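Local coordinates for protein SCO1 homolog 1, mitochondrial (Arabidopsis thaliana, PDB 6N5U) that is thought to act as a mitochondrial copper chaperone, holding copper on its thioredoxin-like domain and probably helping to insert it into cytochrome c oxidase, at residues L15-G20 and I97-S102. Numbering follows the deposited sequence.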
loop_
_atom_site.group_PDB
_atom_site.type_symbol
_atom_site.label_atom_id
_atom_site.label_comp_id
_atom_site.label_asym_id
_atom_site.label_seq_id
_atom_site.Cartn_x
_atom_site.Cartn_y
_atom_site.Cartn_z
ATOM N N LEU A 15 -8.785 10.323 0.330
ATOM C CA LEU A 15 -7.753 10.296 -0.701
ATOM C C LEU A 15 -8.372 10.215 -2.102
ATOM O O LEU A 15 -9.596 10.121 -2.227
ATOM C CB LEU A 15 -6.781 9.111 -0.442
ATOM C CG LEU A 15 -5.913 9.184 0.832
ATOM C CD1 LEU A 15 -5.244 7.876 1.113
ATOM C CD2 LEU A 15 -4.847 10.235 0.712
ATOM N N ILE A 16 -7.528 10.296 -3.146
ATOM C CA ILE A 16 -7.946 10.189 -4.541
ATOM C C ILE A 16 -7.364 8.905 -5.112
ATOM O O ILE A 16 -6.151 8.685 -5.030
ATOM C CB ILE A 16 -7.586 11.434 -5.387
ATOM C CG1 ILE A 16 -8.203 12.709 -4.779
ATOM C CG2 ILE A 16 -8.067 11.265 -6.833
ATOM C CD1 ILE A 16 -7.245 13.617 -4.139
ATOM N N ARG A 17 -8.238 8.044 -5.659
ATOM C CA ARG A 17 -7.871 6.761 -6.249
ATOM C C ARG A 17 -7.287 6.965 -7.656
ATOM O O ARG A 17 -7.534 7.995 -8.273
ATOM C CB ARG A 17 -9.094 5.839 -6.242
ATOM C CG ARG A 17 -8.805 4.375 -6.519
ATOM C CD ARG A 17 -9.997 3.526 -6.162
ATOM N NE ARG A 17 -11.116 3.757 -7.073
ATOM C CZ ARG A 17 -12.381 3.455 -6.800
ATOM N NH1 ARG A 17 -12.706 2.922 -5.626
ATOM N NH2 ARG A 17 -13.330 3.678 -7.698
ATOM N N ASP A 18 -6.499 5.994 -8.146
ATOM C CA ASP A 18 -5.821 5.984 -9.456
ATOM C C ASP A 18 -6.760 6.215 -10.658
ATOM O O ASP A 18 -6.283 6.504 -11.754
ATOM C CB ASP A 18 -5.003 4.687 -9.638
ATOM C CG ASP A 18 -5.843 3.433 -9.717
ATOM O OD1 ASP A 18 -6.323 3.109 -10.828
ATOM O OD2 ASP A 18 -6.029 2.781 -8.673
ATOM N N ASP A 19 -8.082 6.077 -10.449
ATOM C CA ASP A 19 -9.102 6.285 -11.470
ATOM C C ASP A 19 -9.630 7.720 -11.455
ATOM O O ASP A 19 -10.384 8.099 -12.346
ATOM C CB ASP A 19 -10.237 5.262 -11.304
ATOM C CG ASP A 19 -11.034 5.346 -10.016
ATOM O OD1 ASP A 19 -10.549 5.983 -9.046
ATOM O OD2 ASP A 19 -12.138 4.769 -9.972
ATOM N N GLY A 20 -9.197 8.505 -10.469
ATOM C CA GLY A 20 -9.606 9.894 -10.291
ATOM C C GLY A 20 -10.737 10.092 -9.295
ATOM O O GLY A 20 -11.054 11.230 -8.961
ATOM N N ILE A 97 -4.814 -1.137 -6.383
ATOM C CA ILE A 97 -5.391 0.204 -6.206
ATOM C C ILE A 97 -4.264 1.173 -5.802
ATOM O O ILE A 97 -3.444 0.851 -4.936
ATOM C CB ILE A 97 -6.507 0.138 -5.106
ATOM C CG1 ILE A 97 -7.711 -0.705 -5.589
ATOM C CG2 ILE A 97 -6.947 1.534 -4.606
ATOM C CD1 ILE A 97 -8.855 -0.862 -4.556
ATOM N N GLY A 98 -4.258 2.348 -6.409
ATOM C CA GLY A 98 -3.305 3.403 -6.112
ATOM C C GLY A 98 -4.004 4.593 -5.493
ATOM O O GLY A 98 -4.992 5.068 -6.049
ATOM N N LEU A 99 -3.539 5.052 -4.303
ATOM C CA LEU A 99 -4.100 6.192 -3.577
ATOM C C LEU A 99 -3.089 7.289 -3.469
ATOM O O LEU A 99 -1.924 7.051 -3.170
ATOM C CB LEU A 99 -4.599 5.824 -2.178
ATOM C CG LEU A 99 -5.621 4.696 -2.016
ATOM C CD1 LEU A 99 -5.982 4.523 -0.552
ATOM C CD2 LEU A 99 -6.888 4.941 -2.830
ATOM N N THR A 100 -3.541 8.498 -3.712
ATOM C CA THR A 100 -2.740 9.706 -3.667
ATOM C C THR A 100 -3.611 10.812 -2.991
ATOM O O THR A 100 -4.685 10.498 -2.450
ATOM C CB THR A 100 -2.224 10.004 -5.106
ATOM O OG1 THR A 100 -1.166 10.964 -5.070
ATOM C CG2 THR A 100 -3.340 10.442 -6.082
ATOM N N GLY A 101 -3.140 12.066 -3.017
ATOM C CA GLY A 101 -3.878 13.199 -2.477
ATOM C C GLY A 101 -3.065 14.473 -2.402
ATOM O O GLY A 101 -2.033 14.607 -3.070
ATOM N N SER A 102 -3.545 15.421 -1.589
ATOM C CA SER A 102 -2.879 16.679 -1.334
ATOM C C SER A 102 -1.765 16.382 -0.320
ATOM O O SER A 102 -1.925 15.435 0.459
ATOM C CB SER A 102 -3.870 17.695 -0.763
ATOM O OG SER A 102 -4.216 17.453 0.592
#
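Ile16 and Thr100 form the hydrogen-bonded pair that joins strand 14-17 to strand 97-100, antiparallel neighbours in the central sheet of this thioredoxin-fold domain. Through this pairing the N-terminal hairpin with strand 22-24 is added to the sheet beyond strand 97-100, whose other edge runs parallel to strand 68-74. Ile16 N donates to Thr100 O and Thr100 N to Ile16 O, each at 2.9 Å. Arg17 and Leu99 follow as the non-hydrogen-bonded pair. Past it the chain leaves the strand in a type I turn from Arg17 to Gly20, and Asp18 binds Gly98 through both its amide and its carboxylate. The amide makes a weak bond to Gly98 O, while OD2 accepts Gly98 N at 2.9 Å, on the anti side. Asp18 CG, between its own backbone N and carbonyl carbon (chi1 66°), is thereby placed 3.8 Å from Gly98 N. His86 ND1 bonds to Asp18 OD1, and the carboxylate thus links the strand edge to helix 82-89. Thr100 OG1 is hydrogen-bonded to Asp80 O.

Apolar contacts flank the backbone bonds. Leu15 and Leu99 cross at about a right angle, their CD1 atoms 3.8 Å apart; helix 103-112 packs on Leu15, and Val71 and Ile73 on Leu99. On the face that carries Arg17 and Leu99, Arg17 CG lies 3.9 Å from Ile97 CG2. Ile16 and Thr100 project from the other face, where Val82 touches both; Ile16 CD1 reaches Gly101 CA.

Charge is paired within the turn. The Arg17 chain bends at chi3 (69°), and the edge of its guanidinium faces the Asp19 carboxylate at two points: NE makes a weak bond to Asp19 OD1, and Asp19 OD2 lies in the guanidinium plane and takes NH2 on its syn side at 2.8 Å.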